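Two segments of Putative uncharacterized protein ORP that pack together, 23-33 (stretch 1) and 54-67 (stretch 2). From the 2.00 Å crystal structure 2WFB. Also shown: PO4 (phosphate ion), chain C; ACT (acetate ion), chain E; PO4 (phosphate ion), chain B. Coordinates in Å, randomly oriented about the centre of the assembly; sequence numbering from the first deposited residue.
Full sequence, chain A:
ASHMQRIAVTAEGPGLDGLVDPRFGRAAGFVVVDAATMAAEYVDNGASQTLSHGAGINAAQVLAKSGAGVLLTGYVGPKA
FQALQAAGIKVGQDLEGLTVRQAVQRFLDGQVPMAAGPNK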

ATOM      1  N   ARG A  23      -1.500   6.318  -6.608  1.00 15.40           N
ATOM      2  CA  ARG A  23      -0.312   5.723  -7.189  1.00 15.22           C
ATOM      3  C   ARG A  23       0.396   4.886  -6.168  1.00 14.55           C
ATOM      4  O   ARG A  23       0.263   5.103  -4.954  1.00 14.15           O
ATOM      5  CB  ARG A  23       0.622   6.805  -7.702  1.00 16.28           C
ATOM      6  CG  ARG A  23       0.046   7.505  -8.872  1.00 18.92           C
ATOM      7  CD  ARG A  23       0.590   8.876  -8.924  1.00 25.32           C
ATOM      8  NE  ARG A  23       1.790   8.822  -9.695  1.00 26.39           N
ATOM      9  CZ  ARG A  23       2.806   9.664  -9.593  1.00 26.41           C
ATOM     10  NH1 ARG A  23       2.805  10.658  -8.712  1.00 29.21           N
ATOM     11  NH2 ARG A  23       3.827   9.489 -10.385  1.00 20.62           N
ATOM     12  N   PHE A  24       1.136   3.908  -6.657  1.00 14.40           N
ATOM     13  CA  PHE A  24       1.865   3.021  -5.764  1.00 13.78           C
ATOM     14  C   PHE A  24       3.364   3.324  -5.676  1.00 14.09           C
ATOM     15  O   PHE A  24       3.836   3.792  -4.648  1.00 14.70           O
ATOM     16  CB  PHE A  24       1.635   1.544  -6.085  1.00 12.34           C
ATOM     17  CG  PHE A  24       2.573   0.641  -5.331  1.00 13.70           C
ATOM     18  CD1 PHE A  24       2.503   0.559  -3.932  1.00 11.30           C
ATOM     19  CD2 PHE A  24       3.573  -0.059  -5.996  1.00 12.81           C
ATOM     20  CE1 PHE A  24       3.388  -0.243  -3.230  1.00 13.09           C
ATOM     21  CE2 PHE A  24       4.459  -0.852  -5.287  1.00 14.54           C
ATOM     22  CZ  PHE A  24       4.347  -0.943  -3.880  1.00 13.83           C
ATOM     23  N   GLY A  25       4.113   3.060  -6.748  1.00 14.46           N
ATOM     24  CA  GLY A  25       5.571   3.212  -6.719  1.00 14.00           C
ATOM     25  C   GLY A  25       6.032   4.614  -6.388  1.00 14.68           C
ATOM     26  O   GLY A  25       7.066   4.796  -5.728  1.00 14.33           O
ATOM     27  N   ARG A  26       5.237   5.594  -6.815  1.00 14.86           N
ATOM     28  CA  ARG A  26       5.549   7.004  -6.648  1.00 14.91           C
ATOM     29  C   ARG A  26       4.593   7.706  -5.669  1.00 14.83           C
ATOM     30  O   ARG A  26       4.473   8.947  -5.686  1.00 15.45           O
ATOM     31  CB  ARG A  26       5.614   7.703  -8.029  1.00 15.42           C
ATOM     32  CG  ARG A  26       6.733   7.077  -8.910  1.00 17.06           C
ATOM     33  CD  ARG A  26       6.836   7.588 -10.346  1.00 19.15           C
ATOM     34  NE  ARG A  26       7.875   6.806 -11.014  1.00 20.15           N
ATOM     35  CZ  ARG A  26       9.181   7.081 -10.993  1.00 23.23           C
ATOM     36  NH1 ARG A  26       9.649   8.145 -10.361  1.00 23.16           N
ATOM     37  NH2 ARG A  26      10.034   6.275 -11.616  1.00 24.87           N
ATOM     38  N   ALA A  27       3.931   6.928  -4.807  1.00 13.16           N
ATOM     39  CA  ALA A  27       3.207   7.497  -3.667  1.00 12.66           C
ATOM     40  C   ALA A  27       4.140   8.319  -2.794  1.00 12.40           C
ATOM     41  O   ALA A  27       5.333   8.020  -2.683  1.00 12.46           O
ATOM     42  CB  ALA A  27       2.567   6.379  -2.828  1.00 13.17           C
ATOM     43  N   ALA A  28       3.616   9.351  -2.141  1.00 13.14           N
ATOM     44  CA  ALA A  28       4.427  10.116  -1.154  1.00 13.78           C
ATOM     45  C   ALA A  28       4.945   9.191  -0.020  1.00 13.80           C
ATOM     46  O   ALA A  28       6.067   9.347   0.478  1.00 13.06           O
ATOM     47  CB  ALA A  28       3.617  11.324  -0.571  1.00 13.24           C
ATOM     48  N   GLY A  29       4.117   8.224   0.365  1.00 13.19           N
ATOM     49  CA  GLY A  29       4.442   7.326   1.448  1.00 12.87           C
ATOM     50  C   GLY A  29       3.301   6.356   1.681  1.00 13.14           C
ATOM     51  O   GLY A  29       2.374   6.262   0.869  1.00 12.60           O
ATOM     52  N   PHE A  30       3.378   5.648   2.808  1.00 13.16           N
ATOM     53  CA  PHE A  30       2.431   4.599   3.183  1.00 13.42           C
ATOM     54  C   PHE A  30       2.097   4.787   4.629  1.00 13.87           C
ATOM     55  O   PHE A  30       2.994   4.924   5.459  1.00 14.11           O
ATOM     56  CB  PHE A  30       3.036   3.194   3.029  1.00 13.19           C
ATOM     57  CG  PHE A  30       3.729   2.975   1.719  1.00 14.00           C
ATOM     58  CD1 PHE A  30       3.004   2.735   0.570  1.00 15.92           C
ATOM     59  CD2 PHE A  30       5.113   3.031   1.638  1.00 15.83           C
ATOM     60  CE1 PHE A  30       3.644   2.561  -0.663  1.00 17.98           C
ATOM     61  CE2 PHE A  30       5.753   2.852   0.408  1.00 19.75           C
ATOM     62  CZ  PHE A  30       5.013   2.609  -0.733  1.00 19.33           C
ATOM     63  N   VAL A  31       0.810   4.811   4.932  1.00 14.16           N
ATOM     64  CA  VAL A  31       0.367   4.706   6.304  1.00 15.38           C
ATOM     65  C   VAL A  31       0.207   3.211   6.566  1.00 16.40           C
ATOM     66  O   VAL A  31      -0.573   2.534   5.894  1.00 16.98           O
ATOM     67  CB  VAL A  31      -0.960   5.451   6.541  1.00 15.55           C
ATOM     68  CG1 VAL A  31      -1.507   5.161   7.966  1.00 16.46           C
ATOM     69  CG2 VAL A  31      -0.772   6.925   6.369  1.00 14.98           C
ATOM     70  N   VAL A  32       0.984   2.697   7.516  1.00 17.33           N
ATOM     71  CA  VAL A  32       0.973   1.284   7.863  1.00 18.56           C
ATOM     72  C   VAL A  32       0.216   1.107   9.183  1.00 19.95           C
ATOM     73  O   VAL A  32       0.594   1.710  10.180  1.00 19.70           O
ATOM     74  CB  VAL A  32       2.398   0.741   8.041  1.00 18.06           C
ATOM     75  CG1 VAL A  32       2.345  -0.774   8.349  1.00 18.01           C
ATOM     76  CG2 VAL A  32       3.233   1.018   6.802  1.00 19.02           C
ATOM     77  N   VAL A  33      -0.838   0.297   9.183  1.00 22.04           N
ATOM     78  CA  VAL A  33      -1.702   0.163  10.376  1.00 25.45           C
ATOM     79  C   VAL A  33      -1.802  -1.284  10.831  1.00 27.65           C
ATOM     80  O   VAL A  33      -1.875  -2.204  10.011  1.00 27.67           O
ATOM     81  CB  VAL A  33      -3.155   0.708  10.156  1.00 25.52           C
ATOM     82  CG1 VAL A  33      -3.159   2.199   9.987  1.00 26.95           C
ATOM     83  CG2 VAL A  33      -3.767   0.102   8.947  1.00 26.66           C
ATOM     84  N   GLY A  54      11.826   1.677 -11.948  1.00 20.92           N
ATOM     85  CA  GLY A  54      11.928   0.769 -10.814  1.00 20.18           C
ATOM     86  C   GLY A  54      11.461   1.355  -9.485  1.00 18.79           C
ATOM     87  O   GLY A  54      11.847   0.879  -8.425  1.00 18.63           O
ATOM     88  N   ALA A  55      10.614   2.374  -9.540  1.00 18.31           N
ATOM     89  CA  ALA A  55      10.018   2.935  -8.331  1.00 17.27           C
ATOM     90  C   ALA A  55       9.113   1.924  -7.599  1.00 17.36           C
ATOM     91  O   ALA A  55       9.144   1.841  -6.386  1.00 17.68           O
ATOM     92  CB  ALA A  55       9.275   4.205  -8.642  1.00 17.38           C
ATOM     93  N   GLY A  56       8.363   1.109  -8.332  1.00 17.39           N
ATOM     94  CA  GLY A  56       7.457   0.158  -7.699  1.00 17.17           C
ATOM     95  C   GLY A  56       8.179  -1.021  -7.110  1.00 17.46           C
ATOM     96  O   GLY A  56       7.747  -1.578  -6.114  1.00 17.50           O
ATOM     97  N   ILE A  57       9.280  -1.423  -7.741  1.00 17.44           N
ATOM     98  CA  ILE A  57      10.204  -2.384  -7.145  1.00 17.33           C
ATOM     99  C   ILE A  57      10.812  -1.837  -5.842  1.00 17.36           C
ATOM    100  O   ILE A  57      10.820  -2.525  -4.823  1.00 17.42           O
ATOM    101  CB  ILE A  57      11.258  -2.860  -8.180  1.00 17.10           C
ATOM    102  CG1 ILE A  57      10.557  -3.754  -9.210  1.00 17.82           C
ATOM    103  CG2 ILE A  57      12.366  -3.616  -7.503  1.00 17.63           C
ATOM    104  CD1 ILE A  57      11.238  -3.885 -10.544  1.00 24.95           C
ATOM    105  N   ASN A  58      11.254  -0.587  -5.848  1.00 17.41           N
ATOM    106  CA  ASN A  58      11.783  -0.003  -4.616  1.00 17.87           C
ATOM    107  C   ASN A  58      10.738   0.120  -3.517  1.00 17.51           C
ATOM    108  O   ASN A  58      11.032  -0.096  -2.353  1.00 16.95           O
ATOM    109  CB  ASN A  58      12.381   1.373  -4.881  1.00 18.05           C
ATOM    110  CG  ASN A  58      13.215   1.880  -3.714  1.00 19.82           C
ATOM    111  OD1 ASN A  58      12.814   2.807  -2.981  1.00 20.65           O
ATOM    112  ND2 ASN A  58      14.378   1.272  -3.530  1.00 18.91           N
ATOM    113  N   ALA A  59       9.520   0.506  -3.890  1.00 17.21           N
ATOM    114  CA  ALA A  59       8.434   0.667  -2.940  1.00 17.04           C
ATOM    115  C   ALA A  59       8.045  -0.676  -2.326  1.00 17.01           C
ATOM    116  O   ALA A  59       7.816  -0.766  -1.112  1.00 17.12           O
ATOM    117  CB  ALA A  59       7.230   1.350  -3.616  1.00 16.52           C
ATOM    118  N   ALA A  60       8.013  -1.728  -3.153  1.00 17.09           N
ATOM    119  CA  ALA A  60       7.730  -3.080  -2.682  1.00 17.46           C
ATOM    120  C   ALA A  60       8.754  -3.528  -1.638  1.00 18.45           C
ATOM    121  O   ALA A  60       8.394  -4.164  -0.633  1.00 18.78           O
ATOM    122  CB  ALA A  60       7.671  -4.041  -3.843  1.00 17.45           C
ATOM    123  N   GLN A  61      10.027  -3.192  -1.872  1.00 19.33           N
ATOM    124  CA  GLN A  61      11.109  -3.468  -0.917  1.00 20.68           C
ATOM    125  C   GLN A  61      10.986  -2.659   0.375  1.00 20.36           C
ATOM    126  O   GLN A  61      11.229  -3.192   1.447  1.00 20.94           O
ATOM    127  CB  GLN A  61      12.490  -3.311  -1.567  1.00 20.92           C
ATOM    128  CG  GLN A  61      12.765  -4.473  -2.532  1.00 25.49           C
ATOM    129  CD  GLN A  61      13.774  -4.155  -3.637  1.00 31.30           C
ATOM    130  OE1 GLN A  61      14.454  -3.126  -3.610  1.00 34.00           O
ATOM    131  NE2 GLN A  61      13.877  -5.058  -4.616  1.00 34.03           N
ATOM    132  N   VAL A  62      10.575  -1.397   0.282  1.00 20.48           N
ATOM    133  CA  VAL A  62      10.265  -0.614   1.473  1.00 20.34           C
ATOM    134  C   VAL A  62       9.168  -1.307   2.321  1.00 20.67           C
ATOM    135  O   VAL A  62       9.317  -1.452   3.539  1.00 20.61           O
ATOM    136  CB  VAL A  62       9.907   0.839   1.103  1.00 20.40           C
ATOM    137  CG1 VAL A  62       9.282   1.601   2.311  1.00 19.85           C
ATOM    138  CG2 VAL A  62      11.153   1.576   0.617  1.00 20.33           C
ATOM    139  N   LEU A  63       8.087  -1.743   1.677  1.00 21.04           N
ATOM    140  CA  LEU A  63       7.004  -2.468   2.343  1.00 21.17           C
ATOM    141  C   LEU A  63       7.401  -3.825   2.930  1.00 21.45           C
ATOM    142  O   LEU A  63       6.932  -4.184   3.990  1.00 21.28           O
ATOM    143  CB  LEU A  63       5.806  -2.655   1.399  1.00 20.90           C
ATOM    144  CG  LEU A  63       5.010  -1.398   1.055  1.00 20.37           C
ATOM    145  CD1 LEU A  63       3.808  -1.770   0.188  1.00 18.47           C
ATOM    146  CD2 LEU A  63       4.554  -0.684   2.315  1.00 20.93           C
ATOM    147  N   ALA A  64       8.242  -4.583   2.238  1.00 21.73           N
ATOM    148  CA  ALA A  64       8.679  -5.866   2.755  1.00 22.12           C
ATOM    149  C   ALA A  64       9.463  -5.628   4.041  1.00 23.12           C
ATOM    150  O   ALA A  64       9.290  -6.361   5.004  1.00 22.67           O
ATOM    151  CB  ALA A  64       9.505  -6.635   1.726  1.00 21.94           C
ATOM    152  N   LYS A  65      10.278  -4.569   4.061  1.00 23.99           N
ATOM    153  CA  LYS A  65      11.029  -4.143   5.258  1.00 25.17           C
ATOM    154  C   LYS A  65      10.173  -3.711   6.439  1.00 25.35           C
ATOM    155  O   LYS A  65      10.572  -3.894   7.593  1.00 25.45           O
ATOM    156  CB  LYS A  65      12.048  -3.043   4.915  1.00 25.35           C
ATOM    157  CG  LYS A  65      13.207  -3.598   4.085  1.00 29.00           C
ATOM    158  CD  LYS A  65      14.226  -2.532   3.705  1.00 34.56           C
ATOM    159  CE  LYS A  65      15.028  -2.960   2.465  1.00 36.94           C
ATOM    160  NZ  LYS A  65      15.382  -1.780   1.589  1.00 41.12           N
ATOM    161  N   SER A  66       8.997  -3.151   6.173  1.00 25.05           N
ATOM    162  CA  SER A  66       8.086  -2.809   7.263  1.00 24.97           C
ATOM    163  C   SER A  66       7.249  -4.015   7.754  1.00 24.06           C
ATOM    164  O   SER A  66       6.525  -3.907   8.729  1.00 24.35           O
ATOM    165  CB  SER A  66       7.189  -1.636   6.853  1.00 25.48           C
ATOM    166  OG  SER A  66       6.181  -2.065   5.959  1.00 27.85           O
ATOM    167  N   GLY A  67       7.362  -5.157   7.085  1.00 23.29           N
ATOM    168  CA  GLY A  67       6.587  -6.348   7.433  1.00 22.06           C
ATOM    169  C   GLY A  67       5.102  -6.323   7.078  1.00 21.75           C
ATOM    170  O   GLY A  67       4.306  -7.054   7.670  1.00 21.72           O
TER
HETATM  171  P   PO4 C1122       7.914   2.777 -12.117  1.00 28.81           P
HETATM  172  O1  PO4 C1122       7.782   1.611 -11.169  1.00 30.18           O
HETATM  173  O2  PO4 C1122       7.794   2.233 -13.510  1.00 30.70           O
HETATM  174  O3  PO4 C1122       6.861   3.821 -11.775  1.00 31.76           O
HETATM  175  O4  PO4 C1122       9.246   3.451 -11.944  1.00 29.50           O
HETATM  176  C   ACT E1124       7.278  10.997  -9.079  1.00 26.28           C
HETATM  177  O   ACT E1124       8.436  10.581  -8.981  1.00 27.01           O
HETATM  178  OXT ACT E1124       6.758  11.741  -8.209  1.00 27.02           O
HETATM  179  CH3 ACT E1124       6.529  10.528 -10.234  1.00 26.02           C
HETATM  180  P   PO4 B1121       4.007   1.590 -10.383  1.00 20.16           P
HETATM  181  O1  PO4 B1121       3.074   2.226  -9.437  1.00 20.13           O
HETATM  182  O2  PO4 B1121       3.452   0.255 -10.747  1.00 22.11           O
HETATM  183  O3  PO4 B1121       4.162   2.442 -11.592  1.00 20.78           O
HETATM  184  O4  PO4 B1121       5.348   1.419  -9.711  1.00 21.45           O

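Strand 29-33 and helix 55-66 run in nearly the same direction, their axes 25° apart and 10.4 Å from each other at closest approach. Ahead of the strand, a type I turn from Phe 24 to Ala 27, closed by Ala 27 N to Phe 24 O (3.1 Å), brings the backbone against the first turn of the helix: Gly 25 CA lies 3.7 Å from Gly 56 CA. Glycine suits the place of Gly 25, where a CB would sit 2.8 Å from Gly 56 N, a clash. No direct hydrogen bond crosses between the stretches; packing joins them, burying 479 Å² in all.

Farther along, the separation widens to 8.5 Å between Phe 30 CA and Leu 63 CA, and side chains fill the gap. Phe 30 (chi1 m) points toward the helix and takes Leu 63 CD2 over its ring face, 3.9 Å from the centroid in a CH-pi contact, while Ala 59 CB meets the ring edge, 3.8 Å from Phe 30 CZ. Phe 24 leaves its backbone sideways, but its t rotamer carries the ring to the helix, with CZ 3.7 Å from Ala 59 CB and CE1 3.8 Å from Leu 63 CD1. The small Ala 59 thus touches both rings, and Leu 63 reaches them with its two methyls. Val 32 CG2 approaches Ser 66 OG at 4.3 Å; that hydroxyl donates to Leu 63 O (3.0 Å) in its own stretch.

At the helix start, Ala 55 CB lies over one face of the Arg 26 guanidinium, 3.7 Å from NH2. The chain C phosphate, probably from the crystallisation liquor, bridges the stretches: its O4 accepts from Arg 26 NH2 and Ala 55 N (both 3.0 Å), and its O1 from Gly 56 N (2.9 Å).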